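Local coordinates for protein acetyltransferase (Sinorhizobium meliloti, PDB 4JXR) that probably transfers an acetyl group from acetyl-CoA to an acceptor molecule, acting as an acetyltransferase of the GNAT superfamily, at residues A[5-9]-A[56-60]; A[67-73]-A[86-92]; A[114-118]-A[179-183]. All blocks are in the same frame, centred on the assembly; numbering follows the deposited sequence. Where two conformers were deposited one is given.

Interaction 1. Residues A[5-9]-A[56-60]; sequences TLRDA and YVVAL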
ATOM      1  N   THR A   5     -23.519 -13.370 -14.802  1.00 15.35           N
ATOM      2  CA  THR A   5     -24.550 -13.121 -13.810  1.00 13.74           C
ATOM      3  C   THR A   5     -23.877 -12.631 -12.546  1.00 12.51           C
ATOM      4  O   THR A   5     -23.232 -13.412 -11.859  1.00 13.52           O
ATOM      5  CB  THR A   5     -25.355 -14.395 -13.544  1.00 17.45           C
ATOM      6  OG1 THR A   5     -25.897 -14.895 -14.795  1.00 21.26           O
ATOM      7  CG2 THR A   5     -26.424 -14.147 -12.560  1.00 17.57           C
ATOM      8  N   LEU A   6     -24.040 -11.355 -12.250  1.00 11.24           N
ATOM      9  CA  LEU A   6     -23.437 -10.759 -11.095  1.00 10.58           C
ATOM     10  C   LEU A   6     -24.496 -10.289 -10.139  1.00 11.26           C
ATOM     11  O   LEU A   6     -25.622  -9.924 -10.550  1.00 12.73           O
ATOM     12  CB  LEU A   6     -22.592  -9.517 -11.488  1.00 10.95           C
ATOM     13  CG  LEU A   6     -21.549  -9.685 -12.560  1.00 11.11           C
ATOM     14  CD1 LEU A   6     -20.728  -8.420 -12.664  1.00 12.05           C
ATOM     15  CD2 LEU A   6     -20.668 -10.884 -12.362  1.00 12.12           C
ATOM     16  N   ARG A   7     -24.178 -10.212  -8.854  1.00 10.36           N
ATOM     17  CA  ARG A   7     -24.996  -9.541  -7.889  1.00 10.64           C
ATOM     18  C   ARG A   7     -24.108  -9.154  -6.698  1.00  9.12           C
ATOM     19  O   ARG A   7     -22.990  -9.667  -6.554  1.00 10.22           O
ATOM     20  CB  ARG A   7     -26.199 -10.412  -7.427  1.00 10.89           C
ATOM     21  CG  ARG A   7     -25.775 -11.715  -6.760  1.00 10.94           C
ATOM     22  CD  ARG A   7     -26.902 -12.322  -5.951  1.00 12.53           C
ATOM     23  NE  ARG A   7     -26.611 -13.647  -5.433  1.00 12.58           N
ATOM     24  CZ  ARG A   7     -25.765 -13.900  -4.432  1.00 11.42           C
ATOM     25  NH1 ARG A   7     -25.224 -12.922  -3.707  1.00 11.03           N
ATOM     26  NH2 ARG A   7     -25.509 -15.146  -4.083  1.00 12.82           N
ATOM     27  N   ASP A   8     -24.622  -8.319  -5.812  1.00  9.90           N
ATOM     28  CA  ASP A   8     -23.875  -7.980  -4.662  1.00 10.17           C
ATOM     29  C   ASP A   8     -23.712  -9.163  -3.737  1.00 10.01           C
ATOM     30  O   ASP A   8     -24.640 -10.000  -3.579  1.00 10.78           O
ATOM     31  CB  ASP A   8     -24.480  -6.787  -3.912  1.00 11.04           C
ATOM     32  CG  ASP A   8     -24.074  -5.465  -4.552  1.00 10.68           C
ATOM     33  OD1 ASP A   8     -23.789  -5.456  -5.746  1.00 12.63           O
ATOM     34  OD2 ASP A   8     -24.019  -4.469  -3.817  1.00 11.83           O
ATOM     35  N   ALA A   9     -22.572  -9.260  -3.082  1.00  9.09           N
ATOM     36  CA  ALA A   9     -22.329 -10.301  -2.115  1.00  9.43           C
ATOM     37  C   ALA A   9     -23.157 -10.086  -0.865  1.00 11.05           C
ATOM     38  O   ALA A   9     -23.371  -8.959  -0.432  1.00 12.36           O
ATOM     39  CB  ALA A   9     -20.845 -10.274  -1.738  1.00  9.65           C
ATOM     40  N   TYR A  56     -18.975  -4.879  -3.210  1.00  7.90           N
ATOM     41  CA  TYR A  56     -18.451  -6.242  -3.034  1.00  8.33           C
ATOM     42  C   TYR A  56     -19.445  -7.152  -3.744  1.00  8.14           C
ATOM     43  O   TYR A  56     -20.639  -7.188  -3.356  1.00  9.18           O
ATOM     44  CB  TYR A  56     -18.318  -6.542  -1.538  1.00  8.89           C
ATOM     45  CG  TYR A  56     -17.429  -7.703  -1.153  1.00  8.32           C
ATOM     46  CD1 TYR A  56     -17.499  -8.943  -1.795  1.00  8.38           C
ATOM     47  CD2 TYR A  56     -16.518  -7.598  -0.126  1.00  8.68           C
ATOM     48  CE1 TYR A  56     -16.698 -10.005  -1.386  1.00  8.72           C
ATOM     49  CE2 TYR A  56     -15.731  -8.636   0.293  1.00  9.15           C
ATOM     50  CZ  TYR A  56     -15.855  -9.871  -0.340  1.00  8.66           C
ATOM     51  OH  TYR A  56     -15.099 -10.976   0.045  1.00 10.72           O
ATOM     52  N   VAL A  57     -19.018  -7.812  -4.809  1.00  7.80           N
ATOM     53  CA  VAL A  57     -19.887  -8.507  -5.721  0.80  8.85           C
ATOM     54  C   VAL A  57     -19.435  -9.936  -5.981  1.00  8.10           C
ATOM     55  O   VAL A  57     -18.266 -10.286  -5.767  1.00  8.96           O
ATOM     56  CB  VAL A  57     -20.038  -7.706  -7.051  0.80  9.99           C
ATOM     57  CG1 VAL A  57     -20.514  -6.257  -6.800  0.80 11.36           C
ATOM     58  CG2 VAL A  57     -18.767  -7.669  -7.816  0.80  9.72           C
ATOM     59  N   VAL A  58     -20.382 -10.751  -6.388  1.00  8.73           N
ATOM     60  CA  VAL A  58     -20.111 -12.120  -6.778  1.00  8.78           C
ATOM     61  C   VAL A  58     -20.592 -12.364  -8.207  1.00  9.17           C
ATOM     62  O   VAL A  58     -21.516 -11.711  -8.698  1.00  9.86           O
ATOM     63  CB  VAL A  58     -20.761 -13.145  -5.831  1.00  9.48           C
ATOM     64  CG1 VAL A  58     -20.120 -13.084  -4.450  1.00 10.07           C
ATOM     65  CG2 VAL A  58     -22.275 -12.946  -5.720  1.00 10.51           C
ATOM     66  N   ALA A  59     -19.945 -13.340  -8.825  1.00  9.00           N
ATOM     67  CA  ALA A  59     -20.367 -13.922 -10.107  1.00 10.11           C
ATOM     68  C   ALA A  59     -20.921 -15.321  -9.833  1.00 10.19           C
ATOM     69  O   ALA A  59     -20.366 -16.064  -9.026  1.00 10.75           O
ATOM     70  CB  ALA A  59     -19.204 -14.034 -11.081  1.00 10.75           C
ATOM     71  N   LEU A  60     -22.005 -15.626 -10.514  1.00 11.44           N
ATOM     72  CA  LEU A  60     -22.734 -16.874 -10.312  1.00 12.41           C
ATOM     73  C   LEU A  60     -22.724 -17.723 -11.554  1.00 13.60           C
ATOM     74  O   LEU A  60     -22.750 -17.235 -12.677  1.00 15.09           O
ATOM     75  CB  LEU A  60     -24.209 -16.563 -10.050  1.00 13.44           C
ATOM     76  CG  LEU A  60     -24.512 -15.566  -8.931  1.00 14.25           C
ATOM     77  CD1 LEU A  60     -26.026 -15.387  -8.771  1.00 16.26           C
ATOM     78  CD2 LEU A  60     -23.841 -15.917  -7.600  1.00 14.66           C
TER
HETATM   79  O   HOH W   1     -21.416 -15.312 -14.232  1.00 17.58           O
HETATM   80  O   HOH W   2     -24.339 -17.545 -14.948  1.00 35.77           O
HETATM   81  O   HOH W   3     -21.732  -4.395  -2.176  1.00 11.28           O
HETATM   82  O   HOH W   4     -22.100  -6.490  -0.400  1.00 13.60           O
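Strand 5-8 pairs antiparallel with strand 56-60 at one edge of the central sheet, 5-8 being the outermost strand of the chain on that side. The axes of these short segments approach to 4.6 Å, with 150° between their directions. At the middle of the ladder R7 and V58 exchange two backbone hydrogen bonds, V58 N to R7 O at 2.8 Å and R7 N to V58 O at 3.1 Å; the run extends past the strand end with A9 N to Y56 O (2.8 Å). Strand 5-8 is the first strand of the GNAT fold, joined to the second, 56-60, by two helices, here 14-27 and 39-51. L6 CD2 meets A59 CB at 3.7 Å on the face covered by helix 100-115. On the face of R7 and V58, the guanidinium lies over V58 CG2 (NH1 to CG2, 3.6 Å) while forming a salt bridge with D13. The D8 carboxylate leans along V57, OD1 to CG1 3.5 Å, and is paired with R111 of helix 100-115. Beyond D8, A9 CB packs on Y56 CD1 (3.6 Å) beside F46. At the far end a water joins T5 N (2.9 Å) to L60 O (2.8 Å).

Interaction 2. Residues A[67-73]-A[86-92]; sequences IGYAYAS and EDSIYLS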
ATOM      1  N   ILE A  67     -19.059 -18.426  -8.154  1.00 10.77           N
ATOM      2  CA  ILE A  67     -17.864 -18.933  -8.827  1.00 11.45           C
ATOM      3  C   ILE A  67     -16.741 -17.911  -8.941  1.00 10.34           C
ATOM      4  O   ILE A  67     -15.679 -18.219  -9.425  1.00 11.05           O
ATOM      5  CB  ILE A  67     -18.217 -19.544 -10.205  1.00 12.44           C
ATOM      6  CG1 ILE A  67     -18.886 -18.517 -11.101  1.00 14.49           C
ATOM      7  CG2 ILE A  67     -19.109 -20.786  -9.994  1.00 15.12           C
ATOM      8  CD1 ILE A  67     -19.089 -18.956 -12.514  1.00 15.10           C
ATOM      9  N   GLY A  68     -16.983 -16.683  -8.483  1.00  9.60           N
ATOM     10  CA  GLY A  68     -15.967 -15.660  -8.431  1.00  9.22           C
ATOM     11  C   GLY A  68     -16.485 -14.514  -7.612  1.00  8.65           C
ATOM     12  O   GLY A  68     -17.672 -14.422  -7.346  1.00  9.47           O
ATOM     13  N   TYR A  69     -15.569 -13.596  -7.232  1.00  8.60           N
ATOM     14  CA  TYR A  69     -15.998 -12.414  -6.480  1.00  8.19           C
ATOM     15  C   TYR A  69     -15.014 -11.296  -6.751  1.00  7.70           C
ATOM     16  O   TYR A  69     -13.901 -11.517  -7.238  1.00  8.50           O
ATOM     17  CB  TYR A  69     -16.149 -12.703  -4.987  1.00  8.92           C
ATOM     18  CG  TYR A  69     -14.853 -12.905  -4.238  1.00  8.33           C
ATOM     19  CD1 TYR A  69     -14.243 -14.168  -4.159  1.00  8.51           C
ATOM     20  CD2 TYR A  69     -14.227 -11.882  -3.597  1.00  8.66           C
ATOM     21  CE1 TYR A  69     -13.083 -14.347  -3.492  1.00  8.89           C
ATOM     22  CE2 TYR A  69     -13.061 -12.056  -2.937  1.00  9.30           C
ATOM     23  CZ  TYR A  69     -12.470 -13.293  -2.850  1.00  9.16           C
ATOM     24  OH  TYR A  69     -11.292 -13.525  -2.193  1.00 10.54           O
ATOM     25  N   ALA A  70     -15.440 -10.094  -6.414  1.00  7.93           N
ATOM     26  CA  ALA A  70     -14.591  -8.923  -6.590  1.00  7.90           C
ATOM     27  C   ALA A  70     -15.050  -7.836  -5.645  1.00  8.01           C
ATOM     28  O   ALA A  70     -16.235  -7.749  -5.314  1.00  8.91           O
ATOM     29  CB  ALA A  70     -14.657  -8.416  -8.012  1.00  8.85           C
ATOM     30  N   TYR A  71     -14.123  -6.978  -5.275  1.00  7.73           N
ATOM     31  CA  TYR A  71     -14.486  -5.817  -4.486  1.00  7.85           C
ATOM     32  C   TYR A  71     -13.542  -4.686  -4.765  1.00  7.65           C
ATOM     33  O   TYR A  71     -12.424  -4.891  -5.256  1.00  7.97           O
ATOM     34  CB  TYR A  71     -14.545  -6.129  -2.969  1.00  8.77           C
ATOM     35  CG  TYR A  71     -13.258  -6.619  -2.383  1.00  8.55           C
ATOM     36  CD1 TYR A  71     -12.257  -5.753  -1.963  1.00  9.50           C
ATOM     37  CD2 TYR A  71     -13.053  -7.961  -2.142  1.00 12.12           C
ATOM     38  CE1 TYR A  71     -11.078  -6.230  -1.434  1.00 11.86           C
ATOM     39  CE2 TYR A  71     -11.876  -8.415  -1.588  1.00 15.26           C
ATOM     40  CZ  TYR A  71     -10.900  -7.545  -1.234  1.00 14.54           C
ATOM     41  OH  TYR A  71      -9.749  -8.017  -0.654  1.00 23.06           O
ATOM     42  N   ALA A  72     -13.980  -3.478  -4.444  1.00  7.71           N
ATOM     43  CA  ALA A  72     -13.116  -2.337  -4.334  1.00  7.98           C
ATOM     44  C   ALA A  72     -12.883  -2.029  -2.883  1.00  8.13           C
ATOM     45  O   ALA A  72     -13.748  -2.287  -2.032  1.00  9.44           O
ATOM     46  CB  ALA A  72     -13.724  -1.118  -5.030  1.00 10.08           C
ATOM     47  N   SER A  73     -11.727  -1.498  -2.559  1.00  7.86           N
ATOM     48  CA  SER A  73     -11.450  -1.047  -1.224  0.50  8.12           C
ATOM     49  C   SER A  73     -10.374   0.036  -1.299  1.00  7.53           C
ATOM     50  O   SER A  73      -9.946   0.448  -2.380  1.00  8.56           O
ATOM     51  CB  SER A  73     -10.998  -2.201  -0.360  0.50  9.42           C
ATOM     52  OG  SER A  73     -10.966  -1.782   1.009  0.50  8.34           O
ATOM     53  N   GLU A  86      -8.880   0.578  -4.964  1.00  7.49           N
ATOM     54  CA  GLU A  86      -8.108  -0.512  -5.512  1.00  7.28           C
ATOM     55  C   GLU A  86      -9.045  -1.670  -5.758  1.00  7.22           C
ATOM     56  O   GLU A  86      -9.862  -2.011  -4.882  1.00  8.35           O
ATOM     57  CB  GLU A  86      -7.049  -0.928  -4.512  1.00  8.26           C
ATOM     58  CG  GLU A  86      -6.230  -2.129  -4.933  1.00  9.03           C
ATOM     59  CD  GLU A  86      -5.063  -2.422  -4.033  1.00 10.75           C
ATOM     60  OE1 GLU A  86      -4.665  -1.582  -3.234  1.00 14.56           O
ATOM     61  OE2 GLU A  86      -4.502  -3.551  -4.140  1.00 11.64           O
ATOM     62  N   ASP A  87      -8.926  -2.368  -6.891  1.00  7.53           N
ATOM     63  CA  ASP A  87      -9.752  -3.515  -7.170  1.00  7.68           C
ATOM     64  C   ASP A  87      -9.081  -4.814  -6.811  1.00  8.03           C
ATOM     65  O   ASP A  87      -7.865  -4.954  -6.990  1.00 10.44           O
ATOM     66  CB  ASP A  87     -10.149  -3.597  -8.679  1.00  9.77           C
ATOM     67  CG  ASP A  87      -9.037  -3.806  -9.620  1.00 10.75           C
ATOM     68  OD1 ASP A  87      -8.322  -2.790  -9.934  1.00 13.28           O
ATOM     69  OD2 ASP A  87      -8.919  -4.941 -10.150  1.00 10.62           O
ATOM     70  N   SER A  88      -9.890  -5.774  -6.382  1.00  8.37           N
ATOM     71  CA  SER A  88      -9.483  -7.148  -6.125  1.00  9.61           C
ATOM     72  C   SER A  88     -10.475  -8.060  -6.789  1.00  8.72           C
ATOM     73  O   SER A  88     -11.678  -7.881  -6.669  1.00  9.97           O
ATOM     74  CB  SER A  88      -9.506  -7.433  -4.636  1.00 12.35           C
ATOM     75  OG  SER A  88      -8.516  -6.667  -3.938  1.00 13.93           O
ATOM     76  N   ILE A  89     -10.000  -9.045  -7.553  1.00  9.10           N
ATOM     77  CA  ILE A  89     -10.824  -9.964  -8.325  1.00  9.36           C
ATOM     78  C   ILE A  89     -10.292 -11.362  -8.144  1.00  8.73           C
ATOM     79  O   ILE A  89      -9.115 -11.601  -8.370  1.00  9.92           O
ATOM     80  CB  ILE A  89     -10.801  -9.619  -9.809  1.00 10.44           C
ATOM     81  CG1 ILE A  89     -11.186  -8.187 -10.084  1.00 12.57           C
ATOM     82  CG2 ILE A  89     -11.706 -10.583 -10.595  1.00 12.19           C
ATOM     83  CD1 ILE A  89     -10.909  -7.817 -11.496  1.00 15.90           C
ATOM     84  N   TYR A  90     -11.168 -12.316  -7.808  1.00  9.18           N
ATOM     85  CA  TYR A  90     -10.788 -13.728  -7.638  1.00  9.84           C
ATOM     86  C   TYR A  90     -11.809 -14.609  -8.313  1.00 10.39           C
ATOM     87  O   TYR A  90     -12.973 -14.600  -7.981  1.00 11.66           O
ATOM     88  CB  TYR A  90     -10.663 -14.092  -6.163  1.00 11.26           C
ATOM     89  CG  TYR A  90      -9.522 -13.343  -5.510  1.00 10.71           C
ATOM     90  CD1 TYR A  90      -8.254 -13.845  -5.555  1.00 12.65           C
ATOM     91  CD2 TYR A  90      -9.717 -12.151  -4.848  1.00 12.32           C
ATOM     92  CE1 TYR A  90      -7.190 -13.142  -5.024  1.00 14.46           C
ATOM     93  CE2 TYR A  90      -8.629 -11.434  -4.320  1.00 12.71           C
ATOM     94  CZ  TYR A  90      -7.385 -11.945  -4.452  1.00 14.00           C
ATOM     95  OH  TYR A  90      -6.317 -11.246  -3.920  1.00 17.77           O
ATOM     96  N   LEU A  91     -11.348 -15.406  -9.268  1.00 12.11           N
ATOM     97  CA  LEU A  91     -12.167 -16.372  -9.983  1.00 12.77           C
ATOM     98  C   LEU A  91     -11.776 -17.773  -9.600  1.00 13.02           C
ATOM     99  O   LEU A  91     -10.596 -18.102  -9.582  1.00 16.70           O
ATOM    100  CB  LEU A  91     -11.902 -16.233 -11.478  1.00 13.82           C
ATOM    101  CG  LEU A  91     -12.287 -14.926 -12.089  1.00 17.22           C
ATOM    102  CD1 LEU A  91     -11.932 -14.880 -13.564  1.00 20.15           C
ATOM    103  CD2 LEU A  91     -13.740 -14.614 -11.887  1.00 21.49           C
ATOM    104  N   SER A  92     -12.746 -18.628  -9.374  1.00 12.57           N
ATOM    105  CA  SER A  92     -12.490 -20.064  -9.263  1.00 13.94           C
ATOM    106  C   SER A  92     -11.946 -20.554 -10.596  1.00 13.85           C
ATOM    107  O   SER A  92     -12.218 -19.982 -11.668  1.00 13.25           O
ATOM    108  CB  SER A  92     -13.747 -20.800  -8.913  1.00 14.57           C
ATOM    109  OG  SER A  92     -14.687 -20.759  -9.913  1.00 15.25           O
TER
HETATM  110  O   HOH W   5      -6.942  -8.935  -2.468  1.00 30.67           O
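The facing tyrosines Y69 and Y90 lie with planes only 28° apart yet slid so far that their rings barely overlap: the centroids are 5.4 Å apart, and Y69 CZ touches Y90 CD2 at 3.6 Å. The p rotamer of Y69 lets the end of its ring approach strand 84-91. One step along the same face Y71 also adopts p, and its ring covers S88, whose CB sits 3.9 Å from the ring centroid in a CH-pi contact. Helix 14-27 packs on Y69 and Y90. Beneath the side chains runs a regular antiparallel ladder, with reciprocal hydrogen bonds in the pairs Y69-Y90, Y71-S88 and S73-E86, such as Y90 N to Y69 O at 2.9 Å. S92 closes it with both N (3.0 Å) and OG (2.8 Å) bonded to I67 O. The other face carries G68 against L91 and A70 against I89, A70 CB lying 4.0 Å from I89 CG1; a CB on G68 would clash with L91 CD2. E86 reaches out to a salt bridge with R76 of the second subunit. I89 and L91 are seen to bind acetyl-CoA in this protein, so the hairpin of strands 66-74 and 84-91 ends in the cofactor-binding strand of the GNAT fold.

Interaction 3. Residues A[114-118]-A[179-183]; sequences ALGFR and YPDTL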
ATOM      1  N   ALA A 114     -20.034   5.631 -10.301  1.00  8.88           N
ATOM      2  CA  ALA A 114     -21.298   6.112  -9.767  1.00  9.11           C
ATOM      3  C   ALA A 114     -21.164   6.640  -8.355  1.00  9.49           C
ATOM      4  O   ALA A 114     -21.830   7.628  -7.989  1.00 11.29           O
ATOM      5  CB  ALA A 114     -22.352   5.013  -9.824  1.00  9.59           C
ATOM      6  N   LEU A 115     -20.368   5.977  -7.527  1.00  8.87           N
ATOM      7  CA  LEU A 115     -20.207   6.358  -6.135  1.00  8.85           C
ATOM      8  C   LEU A 115     -19.413   7.631  -5.951  1.00  8.98           C
ATOM      9  O   LEU A 115     -19.541   8.231  -4.878  1.00 10.76           O
ATOM     10  CB  LEU A 115     -19.582   5.208  -5.352  1.00  8.71           C
ATOM     11  CG  LEU A 115     -20.498   4.032  -5.066  1.00  9.02           C
ATOM     12  CD1 LEU A 115     -19.680   2.822  -4.577  1.00  9.83           C
ATOM     13  CD2 LEU A 115     -21.576   4.378  -4.104  1.00 10.46           C
ATOM     14  N   GLY A 116     -18.599   8.033  -6.912  1.00  8.74           N
ATOM     15  CA  GLY A 116     -17.874   9.275  -6.861  1.00  9.49           C
ATOM     16  C   GLY A 116     -16.388   9.171  -6.630  1.00  8.95           C
ATOM     17  O   GLY A 116     -15.731  10.177  -6.407  1.00  9.62           O
ATOM     18  N   PHE A 117     -15.806   7.969  -6.680  1.00  8.24           N
ATOM     19  CA  PHE A 117     -14.360   7.839  -6.696  1.00  8.06           C
ATOM     20  C   PHE A 117     -13.794   8.390  -8.000  1.00  7.82           C
ATOM     21  O   PHE A 117     -14.508   8.488  -8.997  1.00  8.70           O
ATOM     22  CB  PHE A 117     -13.955   6.383  -6.456  1.00  8.37           C
ATOM     23  CG  PHE A 117     -14.457   5.834  -5.133  1.00  7.68           C
ATOM     24  CD1 PHE A 117     -13.810   6.184  -3.962  1.00  7.84           C
ATOM     25  CD2 PHE A 117     -15.562   5.050  -5.042  1.00  7.91           C
ATOM     26  CE1 PHE A 117     -14.271   5.745  -2.751  1.00  8.59           C
ATOM     27  CE2 PHE A 117     -16.011   4.588  -3.858  1.00  8.83           C
ATOM     28  CZ  PHE A 117     -15.384   4.942  -2.681  1.00  8.61           C
ATOM     29  N   ARG A 118     -12.513   8.725  -7.975  1.00  7.64           N
ATOM     30  CA  ARG A 118     -11.878   9.426  -9.110  1.00  8.19           C
ATOM     31  C   ARG A 118     -10.703   8.674  -9.755  1.00  7.56           C
ATOM     32  O   ARG A 118     -10.337   9.020 -10.838  1.00  7.93           O
ATOM     33  CB  ARG A 118     -11.431  10.828  -8.692  1.00  8.46           C
ATOM     34  CG  ARG A 118     -12.595  11.745  -8.286  1.00  9.20           C
ATOM     35  CD  ARG A 118     -13.592  11.971  -9.425  1.00 10.20           C
ATOM     36  NE  ARG A 118     -14.508  13.082  -9.094  1.00 11.50           N
ATOM     37  CZ  ARG A 118     -14.175  14.358  -9.252  1.00 11.20           C
ATOM     38  NH1 ARG A 118     -13.028  14.731  -9.754  1.00 11.97           N
ATOM     39  NH2 ARG A 118     -15.049  15.278  -8.873  1.00 14.09           N
ATOM     40  N   TYR A 179     -20.290  11.524  -0.036  1.00 12.54           N
ATOM     41  CA  TYR A 179     -19.464  10.336  -0.227  1.00 12.07           C
ATOM     42  C   TYR A 179     -18.850  10.385  -1.614  1.00 11.46           C
ATOM     43  O   TYR A 179     -19.547  10.683  -2.545  1.00 12.52           O
ATOM     44  CB  TYR A 179     -20.356   9.090  -0.067  1.00 13.95           C
ATOM     45  CG  TYR A 179     -19.593   7.758  -0.089  1.00 11.80           C
ATOM     46  CD1 TYR A 179     -19.116   7.229   1.073  1.00 11.73           C
ATOM     47  CD2 TYR A 179     -19.373   7.063  -1.262  1.00 11.17           C
ATOM     48  CE1 TYR A 179     -18.428   6.012   1.102  1.00 11.49           C
ATOM     49  CE2 TYR A 179     -18.661   5.877  -1.261  1.00 10.78           C
ATOM     50  CZ  TYR A 179     -18.210   5.328  -0.081  1.00 10.51           C
ATOM     51  OH  TYR A 179     -17.531   4.138  -0.123  1.00 10.89           O
ATOM     52  N   PRO A 180     -17.543  10.029  -1.762  1.00 10.36           N
ATOM     53  CA  PRO A 180     -16.629   9.466  -0.737  1.00 10.11           C
ATOM     54  C   PRO A 180     -15.790  10.516  -0.022  1.00 10.28           C
ATOM     55  O   PRO A 180     -14.844  10.161   0.691  1.00 10.39           O
ATOM     56  CB  PRO A 180     -15.772   8.500  -1.571  1.00 10.27           C
ATOM     57  CG  PRO A 180     -15.645   9.242  -2.877  1.00 11.11           C
ATOM     58  CD  PRO A 180     -16.998   9.875  -3.104  1.00 11.42           C
ATOM     59  N   ASP A 181     -16.116  11.809  -0.153  1.00 10.27           N
ATOM     60  CA  ASP A 181     -15.393  12.839   0.594  1.00 10.50           C
ATOM     61  C   ASP A 181     -15.495  12.622   2.082  1.00 10.79           C
ATOM     62  O   ASP A 181     -14.639  13.109   2.834  1.00 12.00           O
ATOM     63  CB  ASP A 181     -15.970  14.225   0.258  1.00 11.44           C
ATOM     64  CG  ASP A 181     -15.147  15.326   0.816  1.00 11.86           C
ATOM     65  OD1 ASP A 181     -13.934  15.376   0.576  1.00 12.95           O
ATOM     66  OD2 ASP A 181     -15.721  16.214   1.512  1.00 13.74           O
ATOM     67  N   THR A 182     -16.540  11.949   2.515  1.00 11.40           N
ATOM     68  CA  THR A 182     -16.804  11.678   3.909  1.00 11.62           C
ATOM     69  C   THR A 182     -15.993  10.525   4.516  1.00 11.99           C
ATOM     70  O   THR A 182     -16.077  10.281   5.710  1.00 13.21           O
ATOM     71  CB  THR A 182     -18.285  11.382   4.090  1.00 13.72           C
ATOM     72  OG1 THR A 182     -18.630  10.367   3.150  1.00 14.39           O
ATOM     73  CG2 THR A 182     -19.116  12.605   3.789  1.00 16.65           C
ATOM     74  N   LEU A 183     -15.227   9.783   3.686  1.00 10.97           N
ATOM     75  CA  LEU A 183     -14.403   8.687   4.197  1.00 10.66           C
ATOM     76  C   LEU A 183     -13.148   9.214   4.842  1.00 10.35           C
ATOM     77  O   LEU A 183     -12.494  10.140   4.377  1.00 11.05           O
ATOM     78  CB  LEU A 183     -13.979   7.747   3.073  1.00 11.36           C
ATOM     79  CG  LEU A 183     -15.005   6.759   2.584  1.00 12.04           C
ATOM     80  CD1 LEU A 183     -14.481   6.080   1.346  1.00 12.67           C
ATOM     81  CD2 LEU A 183     -15.282   5.730   3.634  1.00 14.43           C
TER
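P180 is the bump of this contact, and the hollow it enters lies between G116 and the ring of F117. P180, preceded by a cis peptide bond, brings CB to 3.4 Å from F117 CE1, and its CG stands over the face of the aromatic ring, 4.0 Å from the centroid and 27° off the normal, a CH-pi contact. On the glycine side the proline CD rests 3.5 Å from L115 O and 3.6 Å from G116 O. Helix 100-115 ends here in a Schellman motif, in which G116, with a phi of 108°, leaves the helix without a side chain to fill the hollow. The backbone turn by itself calls for glycine, and a CB would also be tight against P180 CD, at 3.1 Å. Y179 fills the space on the helix side of F117. Its CE2 lies 4.2 Å from L115 CB and 3.7 Å from F117 CZ, with the two rings almost perpendicular, planes at 84°, and its OH, near the plane of the F117 ring, is 3.4 Å from CZ and hydrogen-bonded to N52 O. L183 reaches the ring edge, CD1 to F117 CE1 4.1 Å, brought back by the type I turn from P180 to L183, in which L183 N bonds to P180 O (3.0 Å). No hydrogen bond crosses the interface, which rests on shape. F83 touches P180 and L166 touches F117. The C-terminal segment 179-183 packs against the connection from helix 100-115 to strand 119-125.

Interactions 1 and 2 are adjoining strand pairings of one sheet, their centres 10 Å apart. Strand 56-60 lies between strands 5-8 and 66-74, and probable hydrogen bonds tie the two contacts, V57 N to A70 O and A59 O to I67 N, both 2.8 Å; I67 and G68 face A59 as a classic beta bulge. Interaction 2 holds the acetyl-CoA-binding residues I89 and L91, though this chain has no cofactor bound; the A59 side chain of interaction 1 lies about 6 Å from that of L91. Interaction 3 is centred about 21 Å from interaction 1 and 20 Å from interaction 2, away from the site. Helix 100-115 covers L6, A72 and L91 before ending at interaction 3.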